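Local coordinates for transcription regulator PadR N-terminal domain-containing protein (Streptococcus mutans, PDB 3L7W) that probably binds DNA as a dimeric PadR-type transcription regulator, its chain folded as a winged helix-turn-helix with a long C-terminal helix, at residues 42-45 and 46-49; 48-52 and 53-57; 21-25 and 26-30. All coordinates share one frame; numbering follows the deposited sequence.

Interaction 1. Residues 42-45 and 46-49; sequences TLYP and ILKK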
ATOM      1  N   THR A  42       3.089  -1.292 -18.136  1.00 43.82           N
ATOM      2  CA  THR A  42       3.371  -1.945 -16.859  1.00 44.56           C
ATOM      3  C   THR A  42       2.244  -2.902 -16.503  1.00 44.11           C
ATOM      4  O   THR A  42       2.462  -3.956 -15.903  1.00 43.54           O
ATOM      5  CB  THR A  42       3.508  -0.928 -15.706  1.00 42.36           C
ATOM      6  OG1 THR A  42       4.450   0.088 -16.063  1.00 43.75           O
ATOM      7  CG2 THR A  42       3.985  -1.628 -14.452  1.00 43.34           C
ATOM      8  N   LEU A  43       1.030  -2.519 -16.876  1.00 41.10           N
ATOM      9  CA  LEU A  43      -0.164  -3.256 -16.495  1.00 29.60           C
ATOM     10  C   LEU A  43      -0.238  -4.564 -17.266  1.00 36.63           C
ATOM     11  O   LEU A  43      -0.389  -5.644 -16.688  1.00 37.42           O
ATOM     12  CB  LEU A  43      -1.389  -2.395 -16.790  1.00 38.84           C
ATOM     13  CG  LEU A  43      -2.746  -2.772 -16.201  1.00 48.16           C
ATOM     14  CD1 LEU A  43      -3.648  -3.333 -17.267  1.00 52.02           C
ATOM     15  CD2 LEU A  43      -2.599  -3.730 -15.022  1.00 48.29           C
ATOM     16  N   TYR A  44      -0.107  -4.474 -18.585  1.00 30.94           N
ATOM     17  CA  TYR A  44      -0.314  -5.652 -19.413  1.00 34.97           C
ATOM     18  C   TYR A  44       0.661  -6.790 -19.138  1.00 32.66           C
ATOM     19  O   TYR A  44       0.263  -7.950 -19.110  1.00 35.91           O
ATOM     20  CB  TYR A  44      -0.417  -5.263 -20.881  1.00 30.85           C
ATOM     21  CG  TYR A  44      -1.778  -4.665 -21.148  1.00 42.47           C
ATOM     22  CD1 TYR A  44      -2.827  -5.471 -21.578  1.00 43.87           C
ATOM     23  CD2 TYR A  44      -2.041  -3.313 -20.899  1.00 35.41           C
ATOM     24  CE1 TYR A  44      -4.089  -4.949 -21.798  1.00 42.78           C
ATOM     25  CE2 TYR A  44      -3.309  -2.777 -21.124  1.00 46.71           C
ATOM     26  CZ  TYR A  44      -4.332  -3.613 -21.579  1.00 50.53           C
ATOM     27  OH  TYR A  44      -5.604  -3.141 -21.816  1.00 49.94           O
ATOM     28  N   PRO A  45       1.932  -6.463 -18.900  1.00 27.29           N
ATOM     29  CA  PRO A  45       2.847  -7.509 -18.452  1.00 36.31           C
ATOM     30  C   PRO A  45       2.360  -8.152 -17.158  1.00 37.50           C
ATOM     31  O   PRO A  45       2.520  -9.355 -16.956  1.00 39.60           O
ATOM     32  CB  PRO A  45       4.145  -6.741 -18.223  1.00 32.36           C
ATOM     33  CG  PRO A  45       4.096  -5.689 -19.271  1.00 35.83           C
ATOM     34  CD  PRO A  45       2.652  -5.240 -19.285  1.00 35.50           C
ATOM     35  N   ILE A  46       1.747  -7.359 -16.291  1.00 31.43           N
ATOM     36  CA  ILE A  46       1.228  -7.919 -15.059  1.00 30.62           C
ATOM     37  C   ILE A  46       0.085  -8.881 -15.357  1.00 31.91           C
ATOM     38  O   ILE A  46       0.079 -10.019 -14.872  1.00 32.87           O
ATOM     39  CB  ILE A  46       0.803  -6.834 -14.081  1.00 29.50           C
ATOM     40  CG1 ILE A  46       2.040  -6.048 -13.645  1.00 36.83           C
ATOM     41  CG2 ILE A  46       0.112  -7.456 -12.900  1.00 22.53           C
ATOM     42  CD1 ILE A  46       1.750  -4.949 -12.630  1.00 35.83           C
ATOM     43  N   LEU A  47      -0.864  -8.435 -16.176  1.00 33.30           N
ATOM     44  CA  LEU A  47      -1.900  -9.336 -16.686  1.00 31.49           C
ATOM     45  C   LEU A  47      -1.279 -10.604 -17.252  1.00 32.72           C
ATOM     46  O   LEU A  47      -1.725 -11.710 -16.954  1.00 37.95           O
ATOM     47  CB  LEU A  47      -2.740  -8.643 -17.756  1.00 24.89           C
ATOM     48  CG  LEU A  47      -3.661  -7.588 -17.154  1.00 29.68           C
ATOM     49  CD1 LEU A  47      -4.150  -6.619 -18.215  1.00 32.60           C
ATOM     50  CD2 LEU A  47      -4.808  -8.290 -16.457  1.00 26.78           C
ATOM     51  N   LYS A  48      -0.231 -10.446 -18.054  1.00 33.75           N
ATOM     52  CA  LYS A  48       0.406 -11.606 -18.683  1.00 37.97           C
ATOM     53  C   LYS A  48       0.988 -12.526 -17.615  1.00 38.68           C
ATOM     54  O   LYS A  48       0.772 -13.739 -17.627  1.00 45.28           O
ATOM     55  CB  LYS A  48       1.490 -11.166 -19.678  1.00 34.46           C
ATOM     56  CG  LYS A  48       2.142 -12.308 -20.454  1.00 48.62           C
ATOM     57  CD  LYS A  48       2.790 -11.788 -21.740  1.00 61.18           C
ATOM     58  CE  LYS A  48       3.800 -12.772 -22.327  1.00 65.49           C
ATOM     59  NZ  LYS A  48       5.131 -12.687 -21.643  1.00 70.18           N
ATOM     60  N   LYS A  49       1.711 -11.931 -16.678  1.00 33.75           N
ATOM     61  CA  LYS A  49       2.273 -12.664 -15.555  1.00 35.65           C
ATOM     62  C   LYS A  49       1.196 -13.501 -14.857  1.00 38.64           C
ATOM     63  O   LYS A  49       1.404 -14.679 -14.562  1.00 43.58           O
ATOM     64  CB  LYS A  49       2.888 -11.658 -14.584  1.00 43.48           C
ATOM     65  CG  LYS A  49       3.383 -12.207 -13.267  1.00 38.95           C
ATOM     66  CD  LYS A  49       3.975 -11.059 -12.458  1.00 37.05           C
ATOM     67  CE  LYS A  49       4.656 -11.554 -11.200  1.00 40.63           C
ATOM     68  NZ  LYS A  49       3.667 -12.107 -10.241  1.00 46.12           N
TER
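L43 and L47, one helical turn apart, meet methyl to methyl: L43 CD1 lies 3.5 Å from L47 CD1, tighter than usual carbon packing. L43 sends CG away from its own nitrogen (chi1 -166°), beside the carbonyl carbon, and its second torsion (chi2 -107°) is off the staggered positions, consistent with a squeezed fit. L47 takes the other course, CG anti to the carbonyl carbon, and this brings its CD1 over one face of the Y44 ring as a CH-pi contact, 4.2 Å from the ring centroid. L43 CD1 covers the same face near the rim, so two leucine methyls support the tyrosine from one side. I46 CG1 presses on the carbonyl, 3.1 Å from T42 O. P45 has no N-H, and the helix kinks there, but its carbonyl is used: K49 N reaches P45 O at 2.7 Å. K49 NZ forms a salt bridge with E11 of helix 7-20. Helix 40-52, probably the DNA-recognition helix, turns L43, I46 and L47 onto I14 of helix 7-20, L43 and L47 also meet helix 25-32, and Y44 and L47 rest on Y71 of strand 66-73.

Interaction 2. Residues 48-52 and 53-57; sequences KKLEK and AGYLS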
ATOM      1  N   LYS A  48      -0.231 -10.446 -18.054  1.00 33.75           N
ATOM      2  CA  LYS A  48       0.406 -11.606 -18.683  1.00 37.97           C
ATOM      3  C   LYS A  48       0.988 -12.526 -17.615  1.00 38.68           C
ATOM      4  O   LYS A  48       0.772 -13.739 -17.627  1.00 45.28           O
ATOM      5  CB  LYS A  48       1.490 -11.166 -19.678  1.00 34.46           C
ATOM      6  CG  LYS A  48       2.142 -12.308 -20.454  1.00 48.62           C
ATOM      7  CD  LYS A  48       2.790 -11.788 -21.740  1.00 61.18           C
ATOM      8  CE  LYS A  48       3.800 -12.772 -22.327  1.00 65.49           C
ATOM      9  NZ  LYS A  48       5.131 -12.687 -21.643  1.00 70.18           N
ATOM     10  N   LYS A  49       1.711 -11.931 -16.678  1.00 33.75           N
ATOM     11  CA  LYS A  49       2.273 -12.664 -15.555  1.00 35.65           C
ATOM     12  C   LYS A  49       1.196 -13.501 -14.857  1.00 38.64           C
ATOM     13  O   LYS A  49       1.404 -14.679 -14.562  1.00 43.58           O
ATOM     14  CB  LYS A  49       2.888 -11.658 -14.584  1.00 43.48           C
ATOM     15  CG  LYS A  49       3.383 -12.207 -13.267  1.00 38.95           C
ATOM     16  CD  LYS A  49       3.975 -11.059 -12.458  1.00 37.05           C
ATOM     17  CE  LYS A  49       4.656 -11.554 -11.200  1.00 40.63           C
ATOM     18  NZ  LYS A  49       3.667 -12.107 -10.241  1.00 46.12           N
ATOM     19  N   LEU A  50       0.042 -12.887 -14.605  1.00 33.72           N
ATOM     20  CA  LEU A  50      -1.024 -13.544 -13.849  1.00 27.28           C
ATOM     21  C   LEU A  50      -1.578 -14.664 -14.676  1.00 30.46           C
ATOM     22  O   LEU A  50      -2.007 -15.686 -14.155  1.00 35.90           O
ATOM     23  CB  LEU A  50      -2.150 -12.563 -13.507  1.00 22.56           C
ATOM     24  CG  LEU A  50      -1.758 -11.557 -12.413  1.00 27.38           C
ATOM     25  CD1 LEU A  50      -2.869 -10.568 -12.161  1.00 19.46           C
ATOM     26  CD2 LEU A  50      -1.403 -12.301 -11.126  1.00 32.01           C
ATOM     27  N   GLU A  51      -1.599 -14.459 -15.982  1.00 37.92           N
ATOM     28  CA  GLU A  51      -2.068 -15.513 -16.847  1.00 42.21           C
ATOM     29  C   GLU A  51      -1.067 -16.661 -16.795  1.00 41.55           C
ATOM     30  O   GLU A  51      -1.436 -17.799 -16.537  1.00 42.63           O
ATOM     31  CB  GLU A  51      -2.254 -15.022 -18.274  1.00 46.32           C
ATOM     32  CG  GLU A  51      -2.601 -16.160 -19.213  0.80 58.85           C
ATOM     33  CD  GLU A  51      -2.773 -15.712 -20.643  1.00 67.47           C
ATOM     34  OE1 GLU A  51      -2.456 -14.531 -20.948  1.00 63.52           O
ATOM     35  OE2 GLU A  51      -3.225 -16.554 -21.456  1.00 65.30           O
ATOM     36  N   LYS A  52       0.204 -16.351 -17.013  1.00 39.41           N
ATOM     37  CA  LYS A  52       1.234 -17.378 -17.043  1.00 42.07           C
ATOM     38  C   LYS A  52       1.186 -18.205 -15.771  1.00 44.58           C
ATOM     39  O   LYS A  52       1.330 -19.433 -15.800  1.00 48.28           O
ATOM     40  CB  LYS A  52       2.622 -16.750 -17.192  1.00 47.26           C
ATOM     41  CG  LYS A  52       3.736 -17.781 -17.348  1.00 51.44           C
ATOM     42  CD  LYS A  52       5.071 -17.240 -16.886  1.00 61.78           C
ATOM     43  CE  LYS A  52       6.230 -17.920 -17.603  1.00 67.30           C
ATOM     44  NZ  LYS A  52       6.409 -17.394 -18.991  1.00 69.78           N
ATOM     45  N   ALA A  53       0.974 -17.514 -14.656  1.00 37.66           N
ATOM     46  CA  ALA A  53       0.975 -18.131 -13.341  1.00 35.90           C
ATOM     47  C   ALA A  53      -0.288 -18.935 -13.141  1.00 38.46           C
ATOM     48  O   ALA A  53      -0.430 -19.638 -12.143  1.00 51.40           O
ATOM     49  CB  ALA A  53       1.105 -17.058 -12.248  1.00 40.25           C
ATOM     50  N   GLY A  54      -1.221 -18.800 -14.075  1.00 35.70           N
ATOM     51  CA  GLY A  54      -2.415 -19.625 -14.077  1.00 38.10           C
ATOM     52  C   GLY A  54      -3.609 -19.028 -13.374  1.00 36.90           C
ATOM     53  O   GLY A  54      -4.677 -19.647 -13.312  1.00 33.14           O
ATOM     54  N   TYR A  55      -3.458 -17.814 -12.857  1.00 35.81           N
ATOM     55  CA  TYR A  55      -4.549 -17.201 -12.095  1.00 29.75           C
ATOM     56  C   TYR A  55      -5.607 -16.630 -13.017  1.00 28.79           C
ATOM     57  O   TYR A  55      -6.775 -16.519 -12.651  1.00 27.85           O
ATOM     58  CB  TYR A  55      -4.002 -16.110 -11.178  1.00 26.22           C
ATOM     59  CG  TYR A  55      -2.946 -16.626 -10.235  1.00 33.32           C
ATOM     60  CD1 TYR A  55      -3.151 -17.793  -9.502  1.00 41.33           C
ATOM     61  CD2 TYR A  55      -1.745 -15.953 -10.075  1.00 35.03           C
ATOM     62  CE1 TYR A  55      -2.183 -18.268  -8.628  1.00 40.73           C
ATOM     63  CE2 TYR A  55      -0.772 -16.422  -9.206  1.00 39.32           C
ATOM     64  CZ  TYR A  55      -0.999 -17.573  -8.485  1.00 41.15           C
ATOM     65  OH  TYR A  55      -0.029 -18.023  -7.622  1.00 46.43           O
ATOM     66  N   LEU A  56      -5.185 -16.248 -14.216  1.00 31.97           N
ATOM     67  CA  LEU A  56      -6.123 -15.777 -15.220  1.00 34.19           C
ATOM     68  C   LEU A  56      -6.045 -16.660 -16.475  1.00 36.40           C
ATOM     69  O   LEU A  56      -4.967 -17.026 -16.931  1.00 36.42           O
ATOM     70  CB  LEU A  56      -5.819 -14.330 -15.598  1.00 26.59           C
ATOM     71  CG  LEU A  56      -6.006 -13.280 -14.497  1.00 26.29           C
ATOM     72  CD1 LEU A  56      -5.444 -11.948 -14.960  1.00 31.00           C
ATOM     73  CD2 LEU A  56      -7.471 -13.142 -14.129  1.00 21.16           C
ATOM     74  N   SER A  57      -7.192 -17.005 -17.033  1.00 27.04           N
ATOM     75  CA  SER A  57      -7.192 -17.611 -18.343  1.00 38.71           C
ATOM     76  C   SER A  57      -7.767 -16.524 -19.211  1.00 41.66           C
ATOM     77  O   SER A  57      -8.395 -15.596 -18.700  1.00 38.80           O
ATOM     78  CB  SER A  57      -8.055 -18.873 -18.383  1.00 29.99           C
ATOM     79  OG  SER A  57      -9.407 -18.546 -18.157  1.00 39.76           O
TER
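The Y55 ring takes L50 at its edge, near the ring plane, where L50 CD2 comes 3.8 Å from Y55 CD2 and the two side chains cross at about a right angle. Over the centre of one face lies the carbonyl oxygen A53 O, 4.0 Å above the plane, and the ring of H80 stacks on Y55 as well. Y55 stands in the Schellman motif that ends helix 40-52 and hands the chain to strand 56-63, the first strand of the wing in this winged-helix fold. G54 makes the turn: its phi of 93° would crowd a CB against the carbonyl oxygen of A53, and glycine has none. Two bonds reach back into the last helical turn. G54 N meets E51 O at 2.7 Å from above the carbonyl plane, whereas Y55 N meets L50 O at 2.9 Å nearly in line with the C=O bond. L50 O is gripped a second time by L56 N, at 3.2 Å and well out of the carbonyl plane, so one oxygen anchors Y55 and L56, the last residue before the strand and its first. L56 then lays its CD1 on L50 CB at 3.7 Å, and both leucines continue onto L15 of helix 7-20. E51, extended with CG anti to its nitrogen (chi1 174°), carries its carboxylate out to a hydrogen bond between E51 OE2 and T58 OG1. At its root the E51 backbone closes against the strand through a CA-H...O contact, E51 CA to L56 O, 3.3 Å.

Interaction 3. Residues 21-25 and 26-30; sequences HDSYG and YDISQ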
ATOM      1  N   HIS A  21     -16.448 -10.019 -12.875  1.00 47.05           N
ATOM      2  CA  HIS A  21     -16.749 -10.642 -14.157  1.00 45.57           C
ATOM      3  C   HIS A  21     -15.496 -10.680 -15.027  1.00 40.45           C
ATOM      4  O   HIS A  21     -14.584  -9.864 -14.847  1.00 37.72           O
ATOM      5  CB  HIS A  21     -17.878  -9.901 -14.883  1.00 45.92           C
ATOM      6  CG  HIS A  21     -17.624  -8.436 -15.076  1.00 58.24           C
ATOM      7  ND1 HIS A  21     -16.876  -7.940 -16.122  1.00 61.95           N
ATOM      8  CD2 HIS A  21     -18.039  -7.358 -14.367  1.00 61.01           C
ATOM      9  CE1 HIS A  21     -16.832  -6.622 -16.045  1.00 62.44           C
ATOM     10  NE2 HIS A  21     -17.529  -6.243 -14.989  1.00 60.92           N
ATOM     11  N   ASP A  22     -15.448 -11.634 -15.952  1.00 34.38           N
ATOM     12  CA  ASP A  22     -14.437 -11.611 -16.992  1.00 30.94           C
ATOM     13  C   ASP A  22     -14.364 -10.197 -17.542  1.00 33.72           C
ATOM     14  O   ASP A  22     -15.389  -9.562 -17.753  1.00 35.39           O
ATOM     15  CB  ASP A  22     -14.819 -12.548 -18.121  1.00 34.66           C
ATOM     16  CG  ASP A  22     -14.838 -13.992 -17.697  1.00 41.08           C
ATOM     17  OD1 ASP A  22     -14.577 -14.273 -16.508  1.00 38.72           O
ATOM     18  OD2 ASP A  22     -15.118 -14.846 -18.564  1.00 43.37           O
ATOM     19  N   SER A  23     -13.159  -9.699 -17.778  1.00 28.84           N
ATOM     20  CA  SER A  23     -13.023  -8.378 -18.386  1.00 36.01           C
ATOM     21  C   SER A  23     -11.798  -8.237 -19.270  1.00 28.17           C
ATOM     22  O   SER A  23     -10.795  -8.923 -19.085  1.00 38.66           O
ATOM     23  CB  SER A  23     -13.066  -7.267 -17.327  1.00 37.88           C
ATOM     24  OG  SER A  23     -13.082  -7.798 -16.015  1.00 45.41           O
ATOM     25  N   TYR A  24     -11.882  -7.340 -20.238  1.00 32.48           N
ATOM     26  CA  TYR A  24     -10.744  -7.099 -21.105  1.00 34.20           C
ATOM     27  C   TYR A  24      -9.841  -6.070 -20.444  1.00 34.79           C
ATOM     28  O   TYR A  24     -10.252  -5.385 -19.494  1.00 34.46           O
ATOM     29  CB  TYR A  24     -11.189  -6.662 -22.504  1.00 39.10           C
ATOM     30  CG  TYR A  24     -12.252  -5.599 -22.498  1.00 39.98           C
ATOM     31  CD1 TYR A  24     -11.913  -4.257 -22.421  1.00 41.62           C
ATOM     32  CD2 TYR A  24     -13.598  -5.934 -22.575  1.00 43.59           C
ATOM     33  CE1 TYR A  24     -12.882  -3.274 -22.410  1.00 45.58           C
ATOM     34  CE2 TYR A  24     -14.579  -4.961 -22.567  1.00 46.19           C
ATOM     35  CZ  TYR A  24     -14.216  -3.627 -22.486  1.00 49.40           C
ATOM     36  OH  TYR A  24     -15.184  -2.643 -22.470  1.00 46.48           O
ATOM     37  N   GLY A  25      -8.613  -5.983 -20.945  1.00 34.60           N
ATOM     38  CA  GLY A  25      -7.568  -5.212 -20.307  1.00 42.22           C
ATOM     39  C   GLY A  25      -7.935  -3.761 -20.074  1.00 40.39           C
ATOM     40  O   GLY A  25      -7.720  -3.231 -18.987  1.00 36.20           O
ATOM     41  N   TYR A  26      -8.487  -3.115 -21.092  1.00 43.87           N
ATOM     42  CA  TYR A  26      -8.756  -1.686 -20.993  1.00 40.50           C
ATOM     43  C   TYR A  26      -9.697  -1.436 -19.827  1.00 39.35           C
ATOM     44  O   TYR A  26      -9.547  -0.476 -19.075  1.00 38.32           O
ATOM     45  CB  TYR A  26      -9.340  -1.153 -22.294  1.00 43.07           C
ATOM     46  CG  TYR A  26      -9.803   0.274 -22.197  1.00 48.56           C
ATOM     47  CD1 TYR A  26     -11.123   0.570 -21.876  1.00 46.60           C
ATOM     48  CD2 TYR A  26      -8.918   1.333 -22.402  1.00 55.74           C
ATOM     49  CE1 TYR A  26     -11.557   1.884 -21.770  1.00 51.01           C
ATOM     50  CE2 TYR A  26      -9.343   2.655 -22.297  1.00 55.21           C
ATOM     51  CZ  TYR A  26     -10.667   2.920 -21.980  1.00 56.74           C
ATOM     52  OH  TYR A  26     -11.113   4.219 -21.872  1.00 68.36           O
ATOM     53  N   ASP A  27     -10.655  -2.333 -19.661  1.00 40.26           N
ATOM     54  CA  ASP A  27     -11.610  -2.223 -18.577  1.00 38.36           C
ATOM     55  C   ASP A  27     -10.895  -2.315 -17.228  1.00 36.69           C
ATOM     56  O   ASP A  27     -11.162  -1.546 -16.302  1.00 38.04           O
ATOM     57  CB  ASP A  27     -12.639  -3.344 -18.705  1.00 49.63           C
ATOM     58  CG  ASP A  27     -13.932  -3.022 -18.010  1.00 64.14           C
ATOM     59  OD1 ASP A  27     -14.221  -1.823 -17.854  1.00 70.15           O
ATOM     60  OD2 ASP A  27     -14.665  -3.959 -17.628  1.00 68.19           O
ATOM     61  N   ILE A  28      -9.996  -3.284 -17.110  1.00 36.80           N
ATOM     62  CA  ILE A  28      -9.289  -3.478 -15.860  1.00 36.62           C
ATOM     63  C   ILE A  28      -8.426  -2.248 -15.600  1.00 36.15           C
ATOM     64  O   ILE A  28      -8.406  -1.710 -14.501  1.00 36.82           O
ATOM     65  CB  ILE A  28      -8.412  -4.727 -15.915  1.00 31.68           C
ATOM     66  CG1 ILE A  28      -9.289  -5.976 -15.993  1.00 29.37           C
ATOM     67  CG2 ILE A  28      -7.538  -4.815 -14.683  1.00 28.81           C
ATOM     68  CD1 ILE A  28      -8.611  -7.141 -16.712  1.00 29.61           C
ATOM     69  N   SER A  29      -7.731  -1.806 -16.641  1.00 34.57           N
ATOM     70  CA  SER A  29      -6.797  -0.701 -16.545  1.00 35.82           C
ATOM     71  C   SER A  29      -7.519   0.569 -16.106  1.00 39.98           C
ATOM     72  O   SER A  29      -7.100   1.240 -15.171  1.00 35.37           O
ATOM     73  CB  SER A  29      -6.109  -0.497 -17.890  1.00 44.72           C
ATOM     74  OG  SER A  29      -5.754   0.858 -18.076  1.00 54.44           O
ATOM     75  N   GLN A  30      -8.628   0.878 -16.764  1.00 42.61           N
ATOM     76  CA  GLN A  30      -9.411   2.054 -16.407  1.00 44.26           C
ATOM     77  C   GLN A  30      -9.836   2.070 -14.947  1.00 42.98           C
ATOM     78  O   GLN A  30      -9.886   3.127 -14.320  1.00 46.64           O
ATOM     79  CB  GLN A  30     -10.629   2.176 -17.314  1.00 51.94           C
ATOM     80  CG  GLN A  30     -10.256   2.650 -18.698  1.00 56.05           C
ATOM     81  CD  GLN A  30      -9.546   3.987 -18.646  1.00 57.87           C
ATOM     82  OE1 GLN A  30     -10.120   4.983 -18.210  1.00 67.70           O
ATOM     83  NE2 GLN A  30      -8.292   4.016 -19.084  1.00 48.40           N
TER
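D27, in the first turn of helix 25-32, sets its side chain against Y24, S23 and H21. D27 CB lies beside the backbone, 3.2 Å from Y24 O, and sits over one face of the Y24 ring as a CH-pi contact, 4.0 Å from the centroid and displaced toward the rim at CE1. With CG turned away from the D27 nitrogen (chi1 -157°), the carboxylate heads back along the incoming chain. At the tip, D27 OD2 lies 3.7 Å from S23 CB and 3.8 Å from H21 CE1, which meets it with the ring edge; imidazole and carboxylate are nearly coplanar. H21 is held in this pose by its ND1-H, bonded at 2.7 Å and almost straight (166°) to D22 O. S23 OG is likewise tied to the backbone, at H21 O. The Y24 ring reaches D27 because chi1 of 46° sets CG between nitrogen and carbonyl carbon, folding the ring across the helix start; R68 adds a cation-pi partner from the wing, and H105 of the second subunit packs on D27. Y24 O accepts I28 N at 3.2 Å, and S29 N follows with G25 O at 2.7 Å. Y24 thus occupies the N-cap position, where the short, weakly bonded strand around 23-24 passes into the first helix of the helix-turn-helix, as in winged-helix regulators.

In the fold
Interactions 1 and 2 share helix 40-52 and overlap at K48 and K49, their centres about 9 Å apart; L47 of one packs on L56 of the other. Interaction 3 belongs to the preceding helix and meets interaction 1 where L43 packs on S29 and L47 on I28, with the Y44 hydroxyl against the backbone of G25 and Y26. It does not touch interaction 2, although both reach the wing sheet. All three are partly buried. Leucine and isoleucine packing dominates mid-helix in interaction 1, backbone bonds shape the helix end in interaction 2, and interaction 3 starts a helix with aromatic and polar groups, reaching the second subunit.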